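Local coordinates for protein putative oxidoreductase (Thermus thermophilus, PDB 2ISM) that is a putative oxidoreductase of the glucose/sorbosone dehydrogenase family, built as an all-beta propeller that holds a calcium ion, at residues A161-L172 with G191-H201. Numbering follows the deposited sequence.
Sequences AQDLASLGGKIL and GARPEVYSLGH
Ile171 and Ser198 form an antiparallel hydrogen-bonded pair, and with Tyr197 also facing Ile171 the strand makes a classic beta bulge: Ile171 O takes the backbone N-H of both Tyr197 (2.8 Å) and Ser198 (3.1 Å), each in the carbonyl plane, while Ile171 N donates to Ser198 O. CG1 of Ile171 lies over a face of the His201 imidazole, a CH-pi contact 4.1 Å from the ring centroid. Ser198 OG, turned between its backbone N and carbonyl carbon (chi1 65°), shares a hydrogen bond with His201 NE2 (2.8 Å) and touches Ile171 CB; with ND1 hydrogen-bonded to Glu220 OE1, the imidazole is held at both nitrogens. On the face shared with Leu199, the Lys170 side chain runs alongside it, Lys170 CD packed tightly on Leu199 CB at 3.4 Å. Bends at chi2 and chi4 let Lys170 NZ donate hydrogen bonds to Asp163 O (2.7 Å), Ser166 O and Gly168 O, gathering the turn 163-168 around it. That loop in turn grips the other segment: Ala161 O accepts from Gly200 N, and Leu164 O from Arg193 N in a nearly straight bond (176°). Leu164 CD2 meets Leu199 CD1 at 3.8 Å. Farther along, Leu167 CD2 sits over the centre of one face of the Arg193 guanidinium, whose NE and NH2 hold Glu195 OE1 and OE2 side-on. His201 also meets the ring of Tyr243, and the His201 side chain lies about 6 Å from the calcium ion that Tyr243 binds. Strand 170-174 is the third strand and 196-199 the outermost, fourth strand of an antiparallel propeller blade; strand 148-151 flanks 170-174, and Ile237 of strand 232-237 in the next blade packs against Ile171, Tyr197 and His201.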
loop_
_atom_site.group_PDB
_atom_site.type_symbol
_atom_site.label_atom_id
_atom_site.label_comp_id
_atom_site.label_asym_id
_atom_site.label_seq_id
_atom_site.Cartn_x
_atom_site.Cartn_y
_atom_site.Cartn_z
ATOM N N ALA B 161 20.194 -28.510 -12.783
ATOM C CA ALA B 161 19.022 -27.689 -13.098
ATOM C C ALA B 161 18.169 -28.210 -14.247
ATOM O O ALA B 161 16.950 -28.039 -14.245
ATOM C CB ALA B 161 19.453 -26.261 -13.394
ATOM N N GLN B 162 18.815 -28.833 -15.231
ATOM C CA GLN B 162 18.117 -29.365 -16.403
ATOM C C GLN B 162 17.716 -30.829 -16.239
ATOM O O GLN B 162 16.999 -31.385 -17.072
ATOM C CB GLN B 162 19.007 -29.228 -17.643
ATOM C CG GLN B 162 19.244 -27.799 -18.102
ATOM C CD GLN B 162 17.962 -27.108 -18.518
ATOM O OE1 GLN B 162 17.146 -27.678 -19.241
ATOM N NE2 GLN B 162 17.782 -25.870 -18.071
ATOM N N ASP B 163 18.181 -31.446 -15.160
ATOM C CA ASP B 163 17.905 -32.850 -14.884
ATOM C C ASP B 163 16.598 -33.031 -14.105
ATOM O O ASP B 163 16.531 -32.728 -12.916
ATOM C CB ASP B 163 19.084 -33.431 -14.093
ATOM C CG ASP B 163 18.984 -34.931 -13.885
ATOM O OD1 ASP B 163 17.985 -35.549 -14.318
ATOM O OD2 ASP B 163 19.920 -35.493 -13.276
ATOM N N LEU B 164 15.559 -33.527 -14.771
ATOM C CA LEU B 164 14.280 -33.737 -14.096
ATOM C C LEU B 164 14.377 -34.744 -12.954
ATOM O O LEU B 164 13.499 -34.794 -12.092
ATOM C CB LEU B 164 13.212 -34.202 -15.089
ATOM C CG LEU B 164 12.667 -33.134 -16.038
ATOM C CD1 LEU B 164 11.649 -33.759 -16.979
ATOM C CD2 LEU B 164 12.031 -32.010 -15.232
ATOM N N ALA B 165 15.444 -35.539 -12.949
ATOM C CA ALA B 165 15.649 -36.543 -11.911
ATOM C C ALA B 165 16.290 -35.952 -10.656
ATOM O O ALA B 165 16.368 -36.618 -9.617
ATOM C CB ALA B 165 16.509 -37.684 -12.450
ATOM N N SER B 166 16.749 -34.707 -10.753
ATOM C CA SER B 166 17.376 -34.032 -9.618
ATOM C C SER B 166 16.460 -32.985 -8.988
ATOM O O SER B 166 15.756 -32.268 -9.692
ATOM C CB SER B 166 18.677 -33.355 -10.060
ATOM O OG SER B 166 19.218 -32.569 -9.009
ATOM N N LEU B 167 16.478 -32.899 -7.660
ATOM C CA LEU B 167 15.658 -31.917 -6.952
ATOM C C LEU B 167 16.348 -30.547 -6.931
ATOM O O LEU B 167 15.790 -29.580 -6.406
ATOM C CB LEU B 167 15.406 -32.365 -5.504
ATOM C CG LEU B 167 14.566 -33.614 -5.231
ATOM C CD1 LEU B 167 14.565 -33.906 -3.734
ATOM C CD2 LEU B 167 13.144 -33.396 -5.738
ATOM N N GLY B 168 17.554 -30.472 -7.495
ATOM C CA GLY B 168 18.304 -29.223 -7.502
ATOM C C GLY B 168 18.088 -28.309 -8.700
ATOM O O GLY B 168 17.875 -28.776 -9.820
ATOM N N GLY B 169 18.154 -27.001 -8.460
ATOM C CA GLY B 169 17.956 -26.026 -9.522
ATOM C C GLY B 169 16.507 -26.052 -9.963
ATOM O O GLY B 169 16.203 -25.922 -11.147
ATOM N N LYS B 170 15.614 -26.201 -8.990
ATOM C CA LYS B 170 14.184 -26.303 -9.249
ATOM C C LYS B 170 13.332 -25.465 -8.317
ATOM O O LYS B 170 13.819 -24.832 -7.383
ATOM C CB LYS B 170 13.720 -27.752 -9.032
ATOM C CG LYS B 170 14.521 -28.845 -9.733
ATOM C CD LYS B 170 14.273 -28.856 -11.233
ATOM C CE LYS B 170 14.808 -30.136 -11.862
ATOM N NZ LYS B 170 16.280 -30.294 -11.671
ATOM N N ILE B 171 12.040 -25.466 -8.619
ATOM C CA ILE B 171 11.038 -24.870 -7.757
ATOM C C ILE B 171 10.131 -26.087 -7.627
ATOM O O ILE B 171 9.669 -26.643 -8.631
ATOM C CB ILE B 171 10.263 -23.697 -8.391
ATOM C CG1 ILE B 171 11.148 -22.446 -8.417
ATOM C CG2 ILE B 171 9.014 -23.398 -7.557
ATOM C CD1 ILE B 171 10.444 -21.199 -8.946
ATOM N N LEU B 172 9.922 -26.534 -6.395
ATOM C CA LEU B 172 9.099 -27.703 -6.144
ATOM C C LEU B 172 7.750 -27.285 -5.592
ATOM O O LEU B 172 7.618 -26.205 -5.022
ATOM C CB LEU B 172 9.799 -28.618 -5.130
ATOM C CG LEU B 172 11.305 -28.847 -5.340
ATOM C CD1 LEU B 172 11.882 -29.615 -4.155
ATOM C CD2 LEU B 172 11.538 -29.600 -6.635
ATOM N N GLY B 191 11.492 -41.325 -14.648
ATOM C CA GLY B 191 12.782 -40.683 -14.467
ATOM C C GLY B 191 12.714 -39.248 -13.969
ATOM O O GLY B 191 13.748 -38.616 -13.746
ATOM N N ALA B 192 11.508 -38.724 -13.794
ATOM C CA ALA B 192 11.351 -37.353 -13.320
ATOM C C ALA B 192 10.821 -37.307 -11.891
ATOM O O ALA B 192 9.959 -38.101 -11.517
ATOM C CB ALA B 192 10.414 -36.590 -14.247
ATOM N N ARG B 193 11.350 -36.385 -11.089
ATOM C CA ARG B 193 10.892 -36.221 -9.710
ATOM C C ARG B 193 9.507 -35.580 -9.784
ATOM O O ARG B 193 9.352 -34.482 -10.311
ATOM C CB ARG B 193 11.842 -35.306 -8.922
ATOM C CG ARG B 193 13.202 -35.916 -8.588
ATOM C CD ARG B 193 13.076 -37.166 -7.711
ATOM N NE ARG B 193 12.367 -36.929 -6.451
ATOM C CZ ARG B 193 12.913 -37.049 -5.242
ATOM N NH1 ARG B 193 14.187 -37.399 -5.118
ATOM N NH2 ARG B 193 12.184 -36.835 -4.153
ATOM N N PRO B 194 8.481 -36.258 -9.251
ATOM C CA PRO B 194 7.118 -35.720 -9.285
ATOM C C PRO B 194 6.926 -34.411 -8.516
ATOM O O PRO B 194 5.931 -33.712 -8.711
ATOM C CB PRO B 194 6.281 -36.871 -8.726
ATOM C CG PRO B 194 7.222 -37.516 -7.747
ATOM C CD PRO B 194 8.534 -37.532 -8.512
ATOM N N GLU B 195 7.881 -34.069 -7.657
ATOM C CA GLU B 195 7.789 -32.837 -6.877
ATOM C C GLU B 195 8.106 -31.584 -7.698
ATOM O O GLU B 195 7.743 -30.476 -7.307
ATOM C CB GLU B 195 8.744 -32.887 -5.676
ATOM C CG GLU B 195 8.510 -34.056 -4.723
ATOM C CD GLU B 195 9.266 -35.310 -5.125
ATOM O OE1 GLU B 195 9.742 -35.384 -6.277
ATOM O OE2 GLU B 195 9.380 -36.225 -4.282
ATOM N N VAL B 196 8.771 -31.758 -8.836
ATOM C CA VAL B 196 9.165 -30.620 -9.671
ATOM C C VAL B 196 8.038 -29.808 -10.294
ATOM O O VAL B 196 7.163 -30.353 -10.968
ATOM C CB VAL B 196 10.115 -31.065 -10.805
ATOM C CG1 VAL B 196 10.403 -29.894 -11.743
ATOM C CG2 VAL B 196 11.409 -31.585 -10.213
ATOM N N TYR B 197 8.081 -28.497 -10.064
ATOM C CA TYR B 197 7.092 -27.578 -10.606
ATOM C C TYR B 197 7.720 -26.856 -11.799
ATOM O O TYR B 197 7.097 -26.736 -12.854
ATOM C CB TYR B 197 6.667 -26.568 -9.546
ATOM C CG TYR B 197 5.485 -25.710 -9.945
ATOM C CD1 TYR B 197 4.207 -26.260 -10.062
ATOM C CD2 TYR B 197 5.640 -24.345 -10.184
ATOM C CE1 TYR B 197 3.108 -25.466 -10.402
ATOM C CE2 TYR B 197 4.554 -23.542 -10.525
ATOM C CZ TYR B 197 3.293 -24.109 -10.628
ATOM O OH TYR B 197 2.215 -23.313 -10.933
ATOM N N SER B 198 8.948 -26.365 -11.620
ATOM C CA SER B 198 9.681 -25.691 -12.697
ATOM C C SER B 198 11.166 -26.044 -12.590
ATOM O O SER B 198 11.647 -26.407 -11.518
ATOM C CB SER B 198 9.484 -24.166 -12.644
ATOM O OG SER B 198 10.035 -23.590 -11.475
ATOM N N LEU B 199 11.890 -25.955 -13.700
ATOM C CA LEU B 199 13.311 -26.301 -13.693
ATOM C C LEU B 199 14.152 -25.251 -14.409
ATOM O O LEU B 199 13.628 -24.246 -14.880
ATOM C CB LEU B 199 13.527 -27.667 -14.359
ATOM C CG LEU B 199 13.223 -27.771 -15.860
ATOM C CD1 LEU B 199 13.946 -28.979 -16.440
ATOM C CD2 LEU B 199 11.721 -27.868 -16.093
ATOM N N GLY B 200 15.456 -25.495 -14.493
ATOM C CA GLY B 200 16.341 -24.554 -15.158
ATOM C C GLY B 200 16.656 -23.321 -14.332
ATOM O O GLY B 200 16.827 -22.226 -14.875
ATOM N N HIS B 201 16.719 -23.488 -13.014
ATOM C CA HIS B 201 17.029 -22.380 -12.112
ATOM C C HIS B 201 18.360 -22.530 -11.382
ATOM O O HIS B 201 18.631 -23.577 -10.785
ATOM C CB HIS B 201 16.036 -22.347 -10.941
ATOM C CG HIS B 201 14.610 -22.188 -11.363
ATOM N ND1 HIS B 201 14.107 -20.997 -11.844
ATOM C CD2 HIS B 201 13.590 -23.077 -11.415
ATOM C CE1 HIS B 201 12.838 -21.161 -12.177
ATOM N NE2 HIS B 201 12.500 -22.416 -11.928
#